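PDB 6FCG: glycoside hydrolase, GH17 family from Formosa sp. Hel1_33_131, which probably hydrolyses internal beta-1,3-glucosidic linkages of the algal polysaccharide laminarin, acting as an endo-laminarinase. Local coordinates for residues A51-G56 / F348-F353; S239-P244 / I303-W308; F311-Y316 / A360-G365; D325-A330 / A379-W384. One frame throughout, in Å; residues are numbered along the deposited sequence.

How the contacts relate
The strand with 51-56 opens contact 1 near the N terminus of the model. The chain then runs through most of the parallel sheet. Contact 2 opens at 239-244 and closes at 303-308, nested inside the long loop of contact 1. Next, 311-316 opens contact 3 and 325-330 opens contact 4. Segment 348-353 closes contact 1, 360-365 closes contact 3, and 379-384 closes contact 4. Contacts 1, 3 and 4 therefore cross one another, while contact 2 precedes contacts 3 and 4 in series. Contact 2 pairs two strands of the barrel, and contact 1 sets 348-353 against the first strand. Contact 3 pairs two outlying loops, and contact 4 packs the start of helix 326-342 on 379-384.

Contact 1. Residues A51-G56 / F348-F353; sequences AISYGG and FYFEAF
Ser53 sits at the tight part of this buried contact. Its backbone N donates to Tyr349 O at 2.8 Å, from above the carbonyl plane. Its hydroxyl, anti to its own carbonyl carbon, donates from OG to Phe348 O at 2.9 Å. Ser53 O takes Ala352 N nearly along the C=O axis, 3.1 Å away. Apolar groups close in around these bonds. Ala51 CB stands over the centre of the Phe348 ring, 3.6 Å from the centroid. Ile52 CG1 lies 4.1 Å from Ala352 CB. Beyond Ser53 the two backbones spread apart, from a CA separation of 3.8 Å between Ile52 and Phe348 to 7.0 Å between Gly55 and Phe353. A water fills part of this looser end. It accepts from Gly55 N and Phe353 N and also bonds Glu351 OE1, so it stands in for direct backbone pairing. Beside it the edge of Tyr54 meets Phe353, while Tyr54 OH bonds Asp74. The peptide before Glu351 is cis, and the backbones of Phe348 and Phe350 also bond those of Ile303 and Thr306. Segment 348-353 thus bridges the first and seventh strands, a position consistent with that of the eighth strand in the TIM barrel of family GH17.

Contact 2. Residues S239-P244 / I303-W308; sequences SVHTYP and IGETGW
This is a parallel strand pairing in the barrel wall, between strands 238-241 and 301-305, continued by the loops at their C-terminal ends. Val240 pairs with Ile303 and His241 with Glu305, so the register slips by one residue at a beta bulge. Gly304 N donates to Val240 O at 3.0 Å, and Thr242 N to Glu305 O at 3.2 Å. Further along, Thr306 OG1 gives its proton to Thr242 O at 2.6 Å, nearly along the C=O axis. Glu305 carries the side-chain contact. Its CB lies over the centre of the His241 ring, 3.4 Å from the centroid. Its extended chain then brings OE1 to the hydroxyl of Tyr243, which donates to the anti lone pair at 2.7 Å. The Tyr243 ring and the carboxylate are turned 81° apart, and Thr306 CA sits over one ring face. Glu305 OE2 is salt-bridged to Arg87 and bonded by Tyr89 OH, which would probably keep the carboxylate charged. His241 is held at NE2 by Ser210 and at ND1 by Glu169. A glutamate on the seventh strand, with another following the fourth, is consistent with the active-site layout of clan GH-A TIM barrels such as GH17.

Contact 3. Residues F311-Y316 / A360-G365; sequences FSNGYY and AHNSGG
Asn313 and Asn362 meet tip to tip through their amides. Asn313 ND2 donates to Asn362 OD1 at 2.8 Å, on a lone pair in the carbonyl plane. The return bond, from Asn362 ND2 to Asn313 OD1, is weak at 3.3 Å. The two amide planes are turned 32° apart, so the pair is twisted rather than flat. One step back, Asn313 N donates to Gly364 O at 3.0 Å from above the carbonyl plane. Gly364 O also lies at the edge of the Phe311 ring, 3.4 Å from Phe311 CD2. A CB on Gly364 would collide with Asn313 ND2. An alanine here in place of Asn313 would remove both amide bonds to Asn362 and would probably loosen the hold on the turn. Each side has its own support. A type I turn from Asn362 to Gly365 is closed by Gly365 N on Asn362 O at 2.9 Å. Ser312 OG accepts from Gly314 N, forming an ST turn. Segment 311-316 lies in the loop between strand 301-305 and helix 326-342, with Tyr316 packed on helix 244-250. Segment 360-365 belongs to the loop between helices 326-342 and 384-388, about 19 Å from the chain centre to the contact centre.

Contact 4. Residues D325-A330 / A379-W384; sequences DEYKEA and AKYVLW
Tyr327 and Tyr381 lie side by side and point the same way. Each ring carbon CG is anti to its own backbone N. The rings form an offset edge-to-face pair, with planes at 65° and centroids 5.7 Å apart. The edge of Tyr327 is turned toward the face of Tyr381, and Tyr327 CD1 comes to 3.6 Å from Tyr381 CE2. Ala330 CB meets the rim of Tyr381 at CD2, also at 3.6 Å, and packs against Val382 CB as well. Glu326 crosses Lys380 at about a right angle, its carboxylate against CB and CG of the lysine. Glu326 OE1 accepts from Tyr381 N at 2.9 Å, from above the carboxylate plane, and takes a second bond from Thr405. An alanine here in place of Glu326 would remove this carboxylate and would probably leave the backbone at Tyr381 less well fixed. Glu329 also crosses Lys380 at about a right angle, Glu329 OE2 lying 3.4 Å from Lys380 CD. The extended lysine carries NZ on to a salt bridge with Asp354. Asp325 is the N-cap residue of the helix, and its OD1 accepts from Lys328 N. The contact thus sets the first turn of helix 326-342 against the segment that leads into helix 384-388. Helix 410-416 packs on Glu326 and Tyr381, and helix 266-294 on Tyr327.

Contact 1. Residues A51-G56 / F348-F353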
# COMPACT_ATOMS: atom_id res chain seq x y z
N ALA A 51 -3.70 -27.08 35.73
CA ALA A 51 -4.46 -25.83 35.82
C ALA A 51 -4.90 -25.35 34.45
O ALA A 51 -4.30 -25.73 33.44
CB ALA A 51 -3.61 -24.77 36.49
N ILE A 52 -5.93 -24.50 34.46
CA ILE A 52 -6.46 -23.87 33.26
C ILE A 52 -7.13 -22.54 33.62
O ILE A 52 -7.71 -22.43 34.69
CB ILE A 52 -7.46 -24.81 32.54
CG1 ILE A 52 -7.69 -24.42 31.09
CG2 ILE A 52 -8.81 -24.87 33.23
CD1 ILE A 52 -7.59 -25.59 30.13
N SER A 53 -7.10 -21.58 32.71
CA SER A 53 -7.99 -20.41 32.80
C SER A 53 -9.38 -20.78 32.24
O SER A 53 -9.47 -21.44 31.17
CB SER A 53 -7.39 -19.21 32.07
OG SER A 53 -6.26 -18.73 32.77
N TYR A 54 -10.45 -20.37 32.92
CA TYR A 54 -11.81 -20.79 32.54
C TYR A 54 -12.87 -19.69 32.55
O TYR A 54 -12.98 -18.88 33.47
CB TYR A 54 -12.29 -21.96 33.40
CG TYR A 54 -13.74 -22.33 33.15
CD1 TYR A 54 -14.10 -23.11 32.07
CD2 TYR A 54 -14.77 -21.84 33.95
CE1 TYR A 54 -15.43 -23.43 31.81
CE2 TYR A 54 -16.10 -22.14 33.70
CZ TYR A 54 -16.42 -22.93 32.63
OH TYR A 54 -17.74 -23.24 32.41
N GLY A 55 -13.65 -19.70 31.47
CA GLY A 55 -14.91 -19.00 31.40
C GLY A 55 -15.87 -19.89 30.65
O GLY A 55 -15.49 -20.59 29.70
N GLY A 56 -17.15 -19.79 31.01
CA GLY A 56 -18.21 -20.68 30.54
C GLY A 56 -19.28 -19.99 29.72
O GLY A 56 -20.28 -20.59 29.36
N PHE A 348 -2.02 -21.89 34.34
CA PHE A 348 -3.44 -21.68 34.11
C PHE A 348 -3.59 -21.30 32.66
O PHE A 348 -3.78 -20.14 32.33
CB PHE A 348 -3.98 -20.61 35.06
CG PHE A 348 -4.01 -21.04 36.51
CD1 PHE A 348 -2.87 -21.01 37.30
CD2 PHE A 348 -5.20 -21.49 37.08
CE1 PHE A 348 -2.92 -21.42 38.62
CE2 PHE A 348 -5.25 -21.89 38.40
CZ PHE A 348 -4.11 -21.85 39.17
N TYR A 349 -3.54 -22.29 31.77
CA TYR A 349 -3.38 -22.04 30.36
C TYR A 349 -4.65 -21.34 29.84
O TYR A 349 -5.79 -21.68 30.26
CB TYR A 349 -3.08 -23.36 29.61
CG TYR A 349 -2.94 -23.15 28.11
CD1 TYR A 349 -1.73 -22.83 27.58
CD2 TYR A 349 -4.02 -23.26 27.26
CE1 TYR A 349 -1.59 -22.60 26.24
CE2 TYR A 349 -3.89 -23.03 25.92
CZ TYR A 349 -2.66 -22.72 25.42
OH TYR A 349 -2.49 -22.50 24.07
N PHE A 350 -4.47 -20.40 28.93
CA PHE A 350 -5.58 -19.65 28.36
C PHE A 350 -5.97 -20.19 26.98
O PHE A 350 -5.19 -20.04 26.00
CB PHE A 350 -5.26 -18.17 28.28
CG PHE A 350 -6.48 -17.33 28.22
CD1 PHE A 350 -7.11 -16.96 29.39
CD2 PHE A 350 -7.06 -17.00 27.02
CE1 PHE A 350 -8.30 -16.25 29.37
CE2 PHE A 350 -8.26 -16.28 26.99
CZ PHE A 350 -8.88 -15.91 28.18
N GLU A 351 -7.14 -20.85 26.82
CA GLU A 351 -8.18 -21.04 27.84
C GLU A 351 -8.92 -22.36 27.56
O GLU A 351 -8.64 -23.03 26.55
CB GLU A 351 -9.13 -19.82 27.97
CG GLU A 351 -10.20 -19.67 26.90
CD GLU A 351 -11.19 -18.54 27.07
OE1 GLU A 351 -11.99 -18.50 28.03
OE2 GLU A 351 -11.17 -17.72 26.15
N ALA A 352 -9.86 -22.75 28.41
CA ALA A 352 -10.59 -24.00 28.20
C ALA A 352 -11.44 -23.98 26.94
O ALA A 352 -11.24 -24.81 26.04
CB ALA A 352 -11.44 -24.35 29.40
N PHE A 353 -12.35 -23.01 26.86
CA PHE A 353 -13.31 -22.88 25.75
C PHE A 353 -13.23 -21.51 25.08
O PHE A 353 -13.06 -20.50 25.73
CB PHE A 353 -14.75 -23.08 26.26
CG PHE A 353 -15.01 -24.43 26.89
CD1 PHE A 353 -15.45 -25.50 26.12
CD2 PHE A 353 -14.80 -24.63 28.24
CE1 PHE A 353 -15.66 -26.73 26.68
CE2 PHE A 353 -15.02 -25.88 28.82
CZ PHE A 353 -15.44 -26.93 28.04
O HOH W 1 -12.89 -21.26 28.88

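Contact 2. Residues S239-P244 / I303-W308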
# COMPACT_ATOMS: atom_id res chain seq x y z
N SER A 239 1.90 -14.80 40.41
CA SER A 239 1.18 -15.32 39.24
C SER A 239 1.55 -14.44 38.00
O SER A 239 1.16 -13.28 37.89
CB SER A 239 -0.32 -15.34 39.51
OG SER A 239 -1.02 -15.98 38.48
N VAL A 240 2.31 -15.02 37.08
CA VAL A 240 2.99 -14.30 36.02
C VAL A 240 2.38 -14.63 34.68
O VAL A 240 2.20 -15.82 34.37
CB VAL A 240 4.48 -14.69 36.01
CG1 VAL A 240 5.18 -14.13 34.79
CG2 VAL A 240 5.14 -14.18 37.27
N HIS A 241 2.14 -13.60 33.88
CA HIS A 241 1.66 -13.81 32.49
C HIS A 241 2.77 -13.55 31.47
O HIS A 241 3.49 -12.56 31.59
CB HIS A 241 0.49 -12.87 32.15
CG HIS A 241 -0.66 -12.93 33.11
ND1 HIS A 241 -1.83 -12.25 32.88
CD2 HIS A 241 -0.83 -13.60 34.28
CE1 HIS A 241 -2.67 -12.48 33.87
NE2 HIS A 241 -2.09 -13.30 34.74
N THR A 242 2.80 -14.38 30.42
CA THR A 242 3.70 -14.17 29.28
C THR A 242 3.02 -14.62 28.00
O THR A 242 2.41 -15.69 27.98
CB THR A 242 5.03 -14.92 29.48
OG1 THR A 242 5.81 -14.83 28.29
CG2 THR A 242 4.81 -16.38 29.83
N TYR A 243 3.14 -13.82 26.94
CA TYR A 243 2.39 -14.04 25.70
C TYR A 243 3.22 -13.90 24.42
O TYR A 243 3.12 -12.92 23.70
CB TYR A 243 1.17 -13.10 25.64
CG TYR A 243 -0.10 -13.70 26.24
CD1 TYR A 243 -0.87 -14.59 25.50
CD2 TYR A 243 -0.51 -13.38 27.54
CE1 TYR A 243 -2.02 -15.14 26.04
CE2 TYR A 243 -1.66 -13.92 28.10
CZ TYR A 243 -2.41 -14.80 27.34
OH TYR A 243 -3.56 -15.34 27.84
N PRO A 244 4.04 -14.92 24.13
CA PRO A 244 4.77 -14.95 22.86
C PRO A 244 3.85 -14.72 21.64
O PRO A 244 4.27 -14.00 20.73
CB PRO A 244 5.40 -16.36 22.82
CG PRO A 244 5.30 -16.90 24.18
CD PRO A 244 4.53 -15.97 25.06
N ILE A 303 2.73 -19.72 36.44
CA ILE A 303 2.20 -19.07 35.24
C ILE A 303 0.70 -18.94 35.36
O ILE A 303 -0.04 -19.91 35.25
CB ILE A 303 2.61 -19.80 33.95
CG1 ILE A 303 4.15 -19.97 33.89
CG2 ILE A 303 2.11 -19.04 32.72
CD1 ILE A 303 4.95 -18.68 34.03
N GLY A 304 0.26 -17.71 35.56
CA GLY A 304 -1.16 -17.40 35.66
C GLY A 304 -1.88 -17.27 34.33
O GLY A 304 -3.12 -17.34 34.31
N GLU A 305 -1.15 -17.00 33.25
CA GLU A 305 -1.79 -16.86 31.96
C GLU A 305 -0.77 -16.95 30.83
O GLU A 305 0.21 -16.23 30.82
CB GLU A 305 -2.62 -15.55 31.89
CG GLU A 305 -3.89 -15.66 31.03
CD GLU A 305 -4.64 -14.34 30.88
OE1 GLU A 305 -4.64 -13.77 29.75
OE2 GLU A 305 -5.22 -13.84 31.88
N THR A 306 -1.04 -17.84 29.90
CA THR A 306 -0.42 -17.81 28.58
C THR A 306 -1.30 -18.62 27.63
O THR A 306 -2.05 -19.48 28.07
CB THR A 306 1.02 -18.35 28.58
OG1 THR A 306 1.63 -18.07 27.32
CG2 THR A 306 1.06 -19.86 28.83
N GLY A 307 -1.20 -18.34 26.34
CA GLY A 307 -2.05 -18.98 25.35
C GLY A 307 -1.70 -18.62 23.92
O GLY A 307 -0.94 -17.70 23.68
N TRP A 308 -2.25 -19.38 22.99
CA TRP A 308 -1.96 -19.21 21.56
C TRP A 308 -3.23 -19.50 20.75
O TRP A 308 -3.66 -20.64 20.67
CB TRP A 308 -0.84 -20.18 21.19
CG TRP A 308 -0.18 -19.92 19.92
CD1 TRP A 308 -0.69 -20.14 18.66
CD2 TRP A 308 1.13 -19.40 19.73
NE1 TRP A 308 0.22 -19.78 17.71
CE2 TRP A 308 1.34 -19.31 18.34
CE3 TRP A 308 2.13 -18.99 20.60
CZ2 TRP A 308 2.53 -18.85 17.80
CZ3 TRP A 308 3.31 -18.52 20.07
CH2 TRP A 308 3.50 -18.45 18.67

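Contact 3. Residues F311-Y316 / A360-G365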
# COMPACT_ATOMS: atom_id res chain seq x y z
N PHE A 311 -7.13 -18.88 15.66
CA PHE A 311 -7.54 -18.10 14.51
C PHE A 311 -7.36 -16.61 14.77
O PHE A 311 -7.55 -16.16 15.89
CB PHE A 311 -9.01 -18.40 14.15
CG PHE A 311 -9.45 -17.78 12.88
CD1 PHE A 311 -9.22 -18.41 11.67
CD2 PHE A 311 -10.03 -16.52 12.86
CE1 PHE A 311 -9.59 -17.82 10.46
CE2 PHE A 311 -10.42 -15.92 11.66
CZ PHE A 311 -10.19 -16.58 10.45
N SER A 312 -7.01 -15.84 13.73
CA SER A 312 -6.97 -14.38 13.80
C SER A 312 -7.18 -13.76 12.43
O SER A 312 -6.51 -14.13 11.47
CB SER A 312 -5.61 -13.87 14.31
OG SER A 312 -5.57 -12.43 14.30
N ASN A 313 -8.07 -12.77 12.37
CA ASN A 313 -8.24 -11.98 11.16
C ASN A 313 -7.58 -10.58 11.26
O ASN A 313 -7.85 -9.72 10.45
CB ASN A 313 -9.73 -11.86 10.79
CG ASN A 313 -10.53 -11.02 11.78
OD1 ASN A 313 -10.01 -10.45 12.74
ND2 ASN A 313 -11.80 -10.92 11.52
N GLY A 314 -6.73 -10.36 12.27
CA GLY A 314 -5.93 -9.14 12.40
C GLY A 314 -4.45 -9.49 12.30
O GLY A 314 -4.01 -10.19 11.36
N TYR A 315 -3.71 -9.06 13.31
CA TYR A 315 -2.26 -9.12 13.29
C TYR A 315 -1.61 -10.49 13.37
O TYR A 315 -0.46 -10.62 12.94
CB TYR A 315 -1.68 -8.35 14.47
CG TYR A 315 -1.99 -6.89 14.53
CD1 TYR A 315 -1.99 -6.08 13.39
CD2 TYR A 315 -2.25 -6.28 15.78
CE1 TYR A 315 -2.27 -4.71 13.49
CE2 TYR A 315 -2.53 -4.91 15.89
CZ TYR A 315 -2.53 -4.14 14.75
OH TYR A 315 -2.80 -2.82 14.86
N TYR A 316 -2.29 -11.48 13.91
CA TYR A 316 -1.65 -12.74 14.25
C TYR A 316 -1.94 -13.92 13.29
O TYR A 316 -1.37 -15.01 13.48
CB TYR A 316 -2.06 -13.14 15.67
CG TYR A 316 -2.00 -11.98 16.63
CD1 TYR A 316 -0.76 -11.46 17.05
CD2 TYR A 316 -3.16 -11.38 17.11
CE1 TYR A 316 -0.70 -10.40 17.93
CE2 TYR A 316 -3.11 -10.34 18.00
CZ TYR A 316 -1.88 -9.84 18.39
OH TYR A 316 -1.85 -8.78 19.28
N ALA A 360 -16.61 -9.03 20.70
CA ALA A 360 -18.02 -9.29 20.38
C ALA A 360 -18.39 -8.94 18.94
O ALA A 360 -19.06 -9.71 18.30
CB ALA A 360 -18.91 -8.54 21.36
N HIS A 361 -17.92 -7.79 18.46
CA HIS A 361 -18.28 -7.30 17.14
C HIS A 361 -17.39 -7.78 16.02
O HIS A 361 -17.54 -7.36 14.90
CB HIS A 361 -18.34 -5.78 17.14
CG HIS A 361 -19.48 -5.25 17.93
ND1 HIS A 361 -19.35 -4.87 19.25
CD2 HIS A 361 -20.78 -5.07 17.61
CE1 HIS A 361 -20.52 -4.47 19.71
NE2 HIS A 361 -21.41 -4.57 18.73
N ASN A 362 -16.46 -8.67 16.32
CA ASN A 362 -15.61 -9.27 15.29
C ASN A 362 -15.29 -10.72 15.61
O ASN A 362 -14.32 -11.00 16.30
CB ASN A 362 -14.34 -8.44 15.16
CG ASN A 362 -13.38 -9.00 14.13
OD1 ASN A 362 -13.70 -9.90 13.36
ND2 ASN A 362 -12.24 -8.40 14.06
N SER A 363 -16.09 -11.64 15.11
CA SER A 363 -15.94 -13.06 15.50
C SER A 363 -14.60 -13.70 15.13
O SER A 363 -14.17 -14.60 15.82
CB SER A 363 -17.11 -13.92 15.00
OG SER A 363 -17.47 -13.50 13.71
N GLY A 364 -13.97 -13.20 14.06
CA GLY A 364 -12.63 -13.62 13.66
C GLY A 364 -11.48 -13.09 14.51
O GLY A 364 -10.32 -13.47 14.29
N GLY A 365 -11.77 -12.19 15.45
CA GLY A 365 -10.75 -11.68 16.36
C GLY A 365 -10.15 -12.76 17.23
O GLY A 365 -10.87 -13.63 17.71

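Contact 4. Residues D325-A330 / A379-W384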
# COMPACT_ATOMS: atom_id res chain seq x y z
N ASP A 325 -3.33 -20.85 14.32
CA ASP A 325 -4.03 -22.02 13.77
C ASP A 325 -3.99 -23.12 14.83
O ASP A 325 -3.21 -23.03 15.79
CB ASP A 325 -3.42 -22.49 12.43
CG ASP A 325 -1.95 -22.87 12.56
OD1 ASP A 325 -1.68 -23.89 13.25
OD2 ASP A 325 -1.09 -22.17 11.97
N GLU A 326 -4.77 -24.18 14.66
CA GLU A 326 -4.88 -25.21 15.69
C GLU A 326 -3.63 -26.05 15.89
O GLU A 326 -3.42 -26.61 16.99
CB GLU A 326 -6.05 -26.13 15.40
CG GLU A 326 -7.39 -25.43 15.53
CD GLU A 326 -8.59 -26.34 15.34
OE1 GLU A 326 -8.46 -27.58 15.45
OE2 GLU A 326 -9.69 -25.81 15.08
N TYR A 327 -2.80 -26.14 14.85
CA TYR A 327 -1.56 -26.93 14.92
C TYR A 327 -0.53 -26.23 15.78
O TYR A 327 0.08 -26.82 16.68
CB TYR A 327 -1.03 -27.19 13.50
CG TYR A 327 0.20 -28.08 13.41
CD1 TYR A 327 0.20 -29.36 13.96
CD2 TYR A 327 1.33 -27.67 12.72
CE1 TYR A 327 1.31 -30.19 13.85
CE2 TYR A 327 2.44 -28.50 12.60
CZ TYR A 327 2.42 -29.76 13.16
OH TYR A 327 3.51 -30.56 13.04
N LYS A 328 -0.30 -24.95 15.51
CA LYS A 328 0.67 -24.21 16.30
C LYS A 328 0.19 -24.05 17.73
O LYS A 328 1.02 -24.01 18.62
CB LYS A 328 0.98 -22.85 15.68
CG LYS A 328 1.73 -22.96 14.38
CD LYS A 328 2.37 -21.65 14.02
CE LYS A 328 1.87 -21.07 12.70
NZ LYS A 328 2.30 -21.58 11.43
N GLU A 329 -1.13 -23.94 17.93
CA GLU A 329 -1.69 -23.90 19.28
C GLU A 329 -1.35 -25.17 20.06
O GLU A 329 -0.94 -25.10 21.23
CB GLU A 329 -3.22 -23.73 19.26
CG GLU A 329 -3.83 -23.75 20.65
CD GLU A 329 -5.33 -23.79 20.63
OE1 GLU A 329 -5.85 -23.01 21.42
OE2 GLU A 329 -5.99 -24.59 19.89
N ALA A 330 -1.54 -26.31 19.42
CA ALA A 330 -1.20 -27.58 20.03
C ALA A 330 0.28 -27.68 20.39
O ALA A 330 0.64 -28.11 21.49
CB ALA A 330 -1.61 -28.73 19.13
N ALA A 379 -13.46 -30.46 19.85
CA ALA A 379 -12.08 -30.49 20.32
C ALA A 379 -11.16 -30.10 19.17
O ALA A 379 -11.16 -30.75 18.13
CB ALA A 379 -11.72 -31.89 20.83
N LYS A 380 -10.37 -29.06 19.39
CA LYS A 380 -9.36 -28.63 18.42
C LYS A 380 -8.20 -29.61 18.39
O LYS A 380 -8.05 -30.43 19.31
CB LYS A 380 -8.83 -27.24 18.78
CG LYS A 380 -9.86 -26.13 18.67
CD LYS A 380 -9.34 -24.86 19.29
CE LYS A 380 -10.37 -23.73 19.23
NZ LYS A 380 -9.85 -22.44 19.79
N TYR A 381 -7.38 -29.50 17.36
CA TYR A 381 -6.27 -30.42 17.11
C TYR A 381 -5.53 -30.88 18.35
O TYR A 381 -5.25 -32.08 18.52
CB TYR A 381 -5.27 -29.82 16.11
CG TYR A 381 -4.13 -30.77 15.82
CD1 TYR A 381 -4.34 -31.93 15.07
CD2 TYR A 381 -2.86 -30.55 16.35
CE1 TYR A 381 -3.31 -32.83 14.83
CE2 TYR A 381 -1.81 -31.43 16.12
CZ TYR A 381 -2.04 -32.56 15.36
OH TYR A 381 -1.00 -33.42 15.10
N VAL A 382 -5.21 -29.92 19.22
CA VAL A 382 -4.52 -30.19 20.49
C VAL A 382 -5.10 -31.37 21.30
O VAL A 382 -4.32 -32.08 21.94
CB VAL A 382 -4.43 -28.91 21.34
CG1 VAL A 382 -5.80 -28.39 21.76
CG2 VAL A 382 -3.53 -29.09 22.55
N LEU A 383 -6.42 -31.55 21.27
CA LEU A 383 -7.11 -32.62 22.03
C LEU A 383 -7.68 -33.80 21.21
O LEU A 383 -8.38 -34.63 21.77
CB LEU A 383 -8.28 -32.03 22.84
CG LEU A 383 -7.98 -30.95 23.88
CD1 LEU A 383 -9.24 -30.61 24.67
CD2 LEU A 383 -6.86 -31.38 24.81
N TRP A 384 -7.43 -33.85 19.91
CA TRP A 384 -7.95 -34.96 19.07
C TRP A 384 -7.57 -36.30 19.62
O TRP A 384 -8.36 -37.22 19.61
CB TRP A 384 -7.37 -34.88 17.66
CG TRP A 384 -7.92 -33.82 16.76
CD1 TRP A 384 -8.81 -32.82 17.09
CD2 TRP A 384 -7.61 -33.65 15.40
NE1 TRP A 384 -9.05 -32.05 15.99
CE2 TRP A 384 -8.31 -32.54 14.94
CE3 TRP A 384 -6.77 -34.34 14.51
CZ2 TRP A 384 -8.21 -32.08 13.62
CZ3 TRP A 384 -6.69 -33.91 13.21
CH2 TRP A 384 -7.40 -32.78 12.77